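Putative methylthioribose-1-phosphate isomerase (Archaeoglobus fulgidus, PDB 1T5O) probably interconverts 5-methylthioribose 1-phosphate and 5-methylthioribulose 1-phosphate, an isomerisation step in methionine biosynthesis. Local coordinates at residues 16-24 / 196-204. Residues are numbered along the deposited sequence; the frame is centred on the assembly and turned at random.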
ATOM      1  N   ASP A  16     -18.663  16.014  -7.281  1.00 33.44           N
ATOM      2  CA  ASP A  16     -18.758  15.228  -6.043  1.00 33.58           C
ATOM      3  C   ASP A  16     -17.710  14.107  -6.087  1.00 32.73           C
ATOM      4  O   ASP A  16     -17.995  12.997  -6.537  1.00 31.58           O
ATOM      5  CB  ASP A  16     -20.152  14.602  -5.910  1.00 35.62           C
ATOM      6  CG  ASP A  16     -20.412  14.037  -4.527  1.00 37.42           C
ATOM      7  OD1 ASP A  16     -19.452  13.885  -3.744  1.00 37.12           O
ATOM      8  OD2 ASP A  16     -21.584  13.740  -4.218  1.00 40.65           O
ATOM      9  N   GLN A  17     -16.511  14.393  -5.592  1.00 31.04           N
ATOM     10  CA  GLN A  17     -15.428  13.417  -5.622  1.00 30.80           C
ATOM     11  C   GLN A  17     -15.694  12.119  -4.872  1.00 28.93           C
ATOM     12  O   GLN A  17     -15.144  11.087  -5.219  1.00 29.60           O
ATOM     13  CB  GLN A  17     -14.118  14.075  -5.158  1.00 30.63           C
ATOM     14  CG  GLN A  17     -13.528  14.992  -6.227  1.00 30.56           C
ATOM     15  CD  GLN A  17     -12.264  15.701  -5.779  1.00 31.65           C
ATOM     16  OE1 GLN A  17     -11.302  15.062  -5.357  1.00 33.04           O
ATOM     17  NE2 GLN A  17     -12.257  17.030  -5.875  1.00 31.13           N
ATOM     18  N   THR A  18     -16.556  12.152  -3.870  1.00 30.75           N
ATOM     19  CA  THR A  18     -16.871  10.931  -3.139  1.00 30.89           C
ATOM     20  C   THR A  18     -17.562   9.907  -4.056  1.00 31.54           C
ATOM     21  O   THR A  18     -17.630   8.729  -3.726  1.00 29.99           O
ATOM     22  CB  THR A  18     -17.802  11.212  -1.941  1.00 32.24           C
ATOM     23  OG1 THR A  18     -19.136  11.429  -2.419  1.00 32.75           O
ATOM     24  CG2 THR A  18     -17.330  12.450  -1.181  1.00 31.72           C
ATOM     25  N   LYS A  19     -18.050  10.360  -5.210  1.00 31.88           N
ATOM     26  CA  LYS A  19     -18.743   9.492  -6.166  1.00 32.36           C
ATOM     27  C   LYS A  19     -17.802   8.837  -7.163  1.00 30.91           C
ATOM     28  O   LYS A  19     -18.163   7.874  -7.857  1.00 28.41           O
ATOM     29  CB  LYS A  19     -19.781  10.309  -6.936  1.00 36.09           C
ATOM     30  CG  LYS A  19     -21.208   9.864  -6.735  1.00 40.73           C
ATOM     31  CD  LYS A  19     -21.658  10.120  -5.315  1.00 42.03           C
ATOM     32  CE  LYS A  19     -23.081   9.626  -5.109  1.00 44.60           C
ATOM     33  NZ  LYS A  19     -24.033  10.748  -4.842  1.00 46.13           N
ATOM     34  N   LEU A  20     -16.599   9.383  -7.257  1.00 29.26           N
ATOM     35  CA  LEU A  20     -15.582   8.859  -8.166  1.00 28.29           C
ATOM     36  C   LEU A  20     -15.040   7.563  -7.593  1.00 26.67           C
ATOM     37  O   LEU A  20     -15.046   7.380  -6.383  1.00 26.75           O
ATOM     38  CB  LEU A  20     -14.438   9.874  -8.292  1.00 28.77           C
ATOM     39  CG  LEU A  20     -14.360  10.870  -9.462  1.00 28.61           C
ATOM     40  CD1 LEU A  20     -15.622  10.902 -10.273  1.00 27.86           C
ATOM     41  CD2 LEU A  20     -13.977  12.247  -8.912  1.00 25.68           C
ATOM     42  N   PRO A  21     -14.530   6.661  -8.449  1.00 26.55           N
ATOM     43  CA  PRO A  21     -14.431   6.776  -9.910  1.00 27.58           C
ATOM     44  C   PRO A  21     -15.653   6.271 -10.700  1.00 29.78           C
ATOM     45  O   PRO A  21     -15.732   6.445 -11.920  1.00 28.59           O
ATOM     46  CB  PRO A  21     -13.171   5.959 -10.227  1.00 26.62           C
ATOM     47  CG  PRO A  21     -13.224   4.860  -9.207  1.00 24.77           C
ATOM     48  CD  PRO A  21     -13.626   5.605  -7.945  1.00 25.72           C
ATOM     49  N   GLU A  22     -16.593   5.642 -10.008  1.00 33.11           N
ATOM     50  CA  GLU A  22     -17.773   5.082 -10.659  1.00 37.08           C
ATOM     51  C   GLU A  22     -18.678   6.069 -11.383  1.00 37.24           C
ATOM     52  O   GLU A  22     -19.197   5.759 -12.454  1.00 37.09           O
ATOM     53  CB  GLU A  22     -18.608   4.297  -9.645  1.00 43.20           C
ATOM     54  CG  GLU A  22     -20.070   4.111 -10.049  1.00 49.19           C
ATOM     55  CD  GLU A  22     -20.781   3.097  -9.196  1.00 52.44           C
ATOM     56  OE1 GLU A  22     -20.825   3.265  -7.953  1.00 55.90           O
ATOM     57  OE2 GLU A  22     -21.294   2.121  -9.782  1.00 55.92           O
ATOM     58  N   LYS A  23     -18.872   7.253 -10.811  1.00 37.57           N
ATOM     59  CA  LYS A  23     -19.746   8.229 -11.448  1.00 38.23           C
ATOM     60  C   LYS A  23     -19.274   9.657 -11.313  1.00 37.86           C
ATOM     61  O   LYS A  23     -18.751  10.058 -10.270  1.00 37.92           O
ATOM     62  CB  LYS A  23     -21.163   8.138 -10.863  1.00 38.86           C
ATOM     63  CG  LYS A  23     -21.793   6.749 -10.918  1.00 43.39           C
ATOM     64  CD  LYS A  23     -23.337   6.764 -10.796  1.00 45.21           C
ATOM     65  CE  LYS A  23     -23.852   7.698  -9.679  1.00 46.98           C
ATOM     66  NZ  LYS A  23     -23.861   9.156 -10.057  1.00 45.78           N
ATOM     67  N   LEU A  24     -19.453  10.423 -12.382  1.00 37.80           N
ATOM     68  CA  LEU A  24     -19.117  11.842 -12.370  1.00 37.59           C
ATOM     69  C   LEU A  24     -20.444  12.512 -12.041  1.00 38.92           C
ATOM     70  O   LEU A  24     -21.396  12.434 -12.822  1.00 38.52           O
ATOM     71  CB  LEU A  24     -18.623  12.307 -13.736  1.00 36.81           C
ATOM     72  CG  LEU A  24     -18.456  13.826 -13.909  1.00 36.31           C
ATOM     73  CD1 LEU A  24     -17.640  14.416 -12.755  1.00 34.40           C
ATOM     74  CD2 LEU A  24     -17.782  14.098 -15.245  1.00 35.30           C
ATOM     75  N   ARG A 196      -8.595   6.039  -7.205  1.00 21.69           N
ATOM     76  CA  ARG A 196      -9.905   6.658  -7.285  1.00 24.47           C
ATOM     77  C   ARG A 196      -9.966   7.960  -8.086  1.00 24.95           C
ATOM     78  O   ARG A 196     -10.834   8.138  -8.931  1.00 25.27           O
ATOM     79  CB  ARG A 196     -10.435   6.951  -5.877  1.00 23.00           C
ATOM     80  CG  ARG A 196     -10.732   5.715  -5.065  1.00 27.98           C
ATOM     81  CD  ARG A 196     -11.857   5.982  -4.089  1.00 31.17           C
ATOM     82  NE  ARG A 196     -11.618   7.242  -3.449  1.00 36.53           N
ATOM     83  CZ  ARG A 196     -12.432   8.292  -3.473  1.00 36.76           C
ATOM     84  NH1 ARG A 196     -13.606   8.267  -4.102  1.00 35.76           N
ATOM     85  NH2 ARG A 196     -12.014   9.402  -2.911  1.00 33.86           N
ATOM     86  N   LEU A 197      -9.018   8.848  -7.831  1.00 24.09           N
ATOM     87  CA  LEU A 197      -9.017  10.162  -8.448  1.00 22.92           C
ATOM     88  C   LEU A 197      -8.038  10.366  -9.602  1.00 22.90           C
ATOM     89  O   LEU A 197      -8.434  10.794 -10.677  1.00 20.24           O
ATOM     90  CB  LEU A 197      -8.788  11.202  -7.342  1.00 18.74           C
ATOM     91  CG  LEU A 197      -9.691  11.001  -6.098  1.00 20.17           C
ATOM     92  CD1 LEU A 197      -9.430  12.075  -5.022  1.00 20.83           C
ATOM     93  CD2 LEU A 197     -11.173  11.070  -6.510  1.00 21.59           C
ATOM     94  N   THR A 198      -6.767  10.049  -9.390  1.00 20.94           N
ATOM     95  CA  THR A 198      -5.793  10.264 -10.444  1.00 19.14           C
ATOM     96  C   THR A 198      -6.069   9.442 -11.693  1.00 20.03           C
ATOM     97  O   THR A 198      -5.995   9.968 -12.809  1.00 18.55           O
ATOM     98  CB  THR A 198      -4.376   9.979  -9.925  1.00 19.01           C
ATOM     99  OG1 THR A 198      -4.050  10.989  -8.973  1.00 18.66           O
ATOM    100  CG2 THR A 198      -3.359   9.980 -11.044  1.00 18.16           C
ATOM    101  N   CYS A 199      -6.383   8.160 -11.524  1.00 18.85           N
ATOM    102  CA  CYS A 199      -6.651   7.346 -12.690  1.00 21.79           C
ATOM    103  C   CYS A 199      -7.905   7.863 -13.429  1.00 21.92           C
ATOM    104  O   CYS A 199      -7.973   7.816 -14.654  1.00 22.37           O
ATOM    105  CB  CYS A 199      -6.805   5.871 -12.307  1.00 21.22           C
ATOM    106  SG  CYS A 199      -5.237   5.035 -11.826  1.00 21.32           S
ATOM    107  N   TRP A 200      -8.888   8.338 -12.672  1.00 22.49           N
ATOM    108  CA  TRP A 200     -10.108   8.858 -13.263  1.00 23.56           C
ATOM    109  C   TRP A 200      -9.853  10.101 -14.118  1.00 22.11           C
ATOM    110  O   TRP A 200     -10.174  10.129 -15.318  1.00 21.25           O
ATOM    111  CB  TRP A 200     -11.133   9.200 -12.175  1.00 24.32           C
ATOM    112  CG  TRP A 200     -12.467   9.605 -12.772  1.00 29.82           C
ATOM    113  CD1 TRP A 200     -13.476   8.762 -13.192  1.00 28.62           C
ATOM    114  CD2 TRP A 200     -12.873  10.936 -13.150  1.00 29.22           C
ATOM    115  NE1 TRP A 200     -14.464   9.496 -13.811  1.00 30.82           N
ATOM    116  CE2 TRP A 200     -14.121  10.825 -13.800  1.00 30.21           C
ATOM    117  CE3 TRP A 200     -12.292  12.207 -13.003  1.00 32.53           C
ATOM    118  CZ2 TRP A 200     -14.808  11.940 -14.312  1.00 32.24           C
ATOM    119  CZ3 TRP A 200     -12.978  13.325 -13.515  1.00 33.19           C
ATOM    120  CH2 TRP A 200     -14.224  13.176 -14.162  1.00 33.47           C
ATOM    121  N   GLU A 201      -9.255  11.128 -13.523  1.00 21.03           N
ATOM    122  CA  GLU A 201      -9.031  12.343 -14.297  1.00 22.26           C
ATOM    123  C   GLU A 201      -8.078  12.159 -15.472  1.00 22.34           C
ATOM    124  O   GLU A 201      -8.210  12.861 -16.474  1.00 23.07           O
ATOM    125  CB  GLU A 201      -8.573  13.508 -13.405  1.00 22.43           C
ATOM    126  CG  GLU A 201      -7.183  13.359 -12.765  1.00 21.64           C
ATOM    127  CD  GLU A 201      -6.759  14.638 -12.090  1.00 18.61           C
ATOM    128  OE1 GLU A 201      -6.229  15.535 -12.771  1.00 22.45           O
ATOM    129  OE2 GLU A 201      -6.994  14.776 -10.870  1.00 23.50           O
ATOM    130  N   LEU A 202      -7.147  11.210 -15.392  1.00 20.86           N
ATOM    131  CA  LEU A 202      -6.246  11.033 -16.518  1.00 21.16           C
ATOM    132  C   LEU A 202      -6.978  10.264 -17.625  1.00 21.41           C
ATOM    133  O   LEU A 202      -6.899  10.619 -18.806  1.00 21.03           O
ATOM    134  CB  LEU A 202      -4.964  10.293 -16.088  1.00 20.63           C
ATOM    135  CG  LEU A 202      -4.015  11.125 -15.199  1.00 21.02           C
ATOM    136  CD1 LEU A 202      -2.860  10.270 -14.699  1.00 18.34           C
ATOM    137  CD2 LEU A 202      -3.500  12.302 -15.981  1.00 20.00           C
ATOM    138  N   MET A 203      -7.704   9.215 -17.264  1.00 21.56           N
ATOM    139  CA  MET A 203      -8.414   8.479 -18.306  1.00 23.62           C
ATOM    140  C   MET A 203      -9.493   9.359 -18.939  1.00 25.13           C
ATOM    141  O   MET A 203      -9.766   9.263 -20.138  1.00 26.37           O
ATOM    142  CB  MET A 203      -9.046   7.209 -17.726  1.00 24.28           C
ATOM    143  CG  MET A 203      -8.024   6.153 -17.397  1.00 25.05           C
ATOM    144  SD  MET A 203      -8.697   4.754 -16.525  1.00 27.54           S
ATOM    145  CE  MET A 203      -9.804   4.048 -17.887  1.00 29.98           C
ATOM    146  N   GLU A 204     -10.089  10.229 -18.141  1.00 24.15           N
ATOM    147  CA  GLU A 204     -11.151  11.104 -18.630  1.00 26.91           C
ATOM    148  C   GLU A 204     -10.573  12.046 -19.690  1.00 27.30           C
ATOM    149  O   GLU A 204     -11.224  12.354 -20.695  1.00 28.10           O
ATOM    150  CB  GLU A 204     -11.749  11.878 -17.434  1.00 26.75           C
ATOM    151  CG  GLU A 204     -12.975  12.709 -17.727  1.00 35.64           C
ATOM    152  CD  GLU A 204     -14.243  11.874 -17.932  1.00 36.60           C
ATOM    153  OE1 GLU A 204     -14.192  10.639 -17.784  1.00 36.33           O
ATOM    154  OE2 GLU A 204     -15.293  12.469 -18.235  1.00 40.84           O
TER
HETATM  155  O   HOH W   1     -17.080   8.286 -14.398  1.00 50.45           O
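Trp-200 swings its indole out from helix 193-204 toward Leu-20, its CG standing opposite the backbone N (chi1 -174°), while a bend at chi3 (-45°) turns the guanidinium of Arg-196 toward the carbonyls of Gln-17 and Leu-20, at and just after the 3-10 turn 17-19. Leu-20 lays CD1 over the indole in a CH-pi contact, 3.9 Å from the centroid of the five-membered ring and 11° off its normal. Glu-204 OE1 lies above the opposite face, near the rim, and Leu-24 CD2 meets the ring edge at CZ2 (3.8 Å). Trp-200 NE1 donates in the ring plane to a water at 2.9 Å, which makes a weak bond back to Pro-21 O. Were Trp-200 replaced by an alanine, a gap is likely to open where Leu-20 CD1 and the end of Leu-24 now rest on the ring, and this water to lose its indole donor. On its other branch, Leu-20 crosses the Leu-197 side chain at about a right angle, its CD2 3.9 Å from CD2 of Leu-197. Arg-196 NH1 reaches Leu-20 O at 2.8 Å and Gln-17 O at 3.4 Å, both weak bonds near the guanidinium plane. Pro-21, after a cis peptide bond, sets CB 3.4 Å from Arg-196 O, a buried carbonyl without a hydrogen-bonding partner. Gln-17 OE1 touches Leu-197 CD1 but bonds to Arg-45, a predicted substrate-binding residue. The contact thus illustrates a loop between N-terminal strands docking on a helix of the Rossmann-like domain of the MtnA/eIF2B family, beside the predicted substrate site.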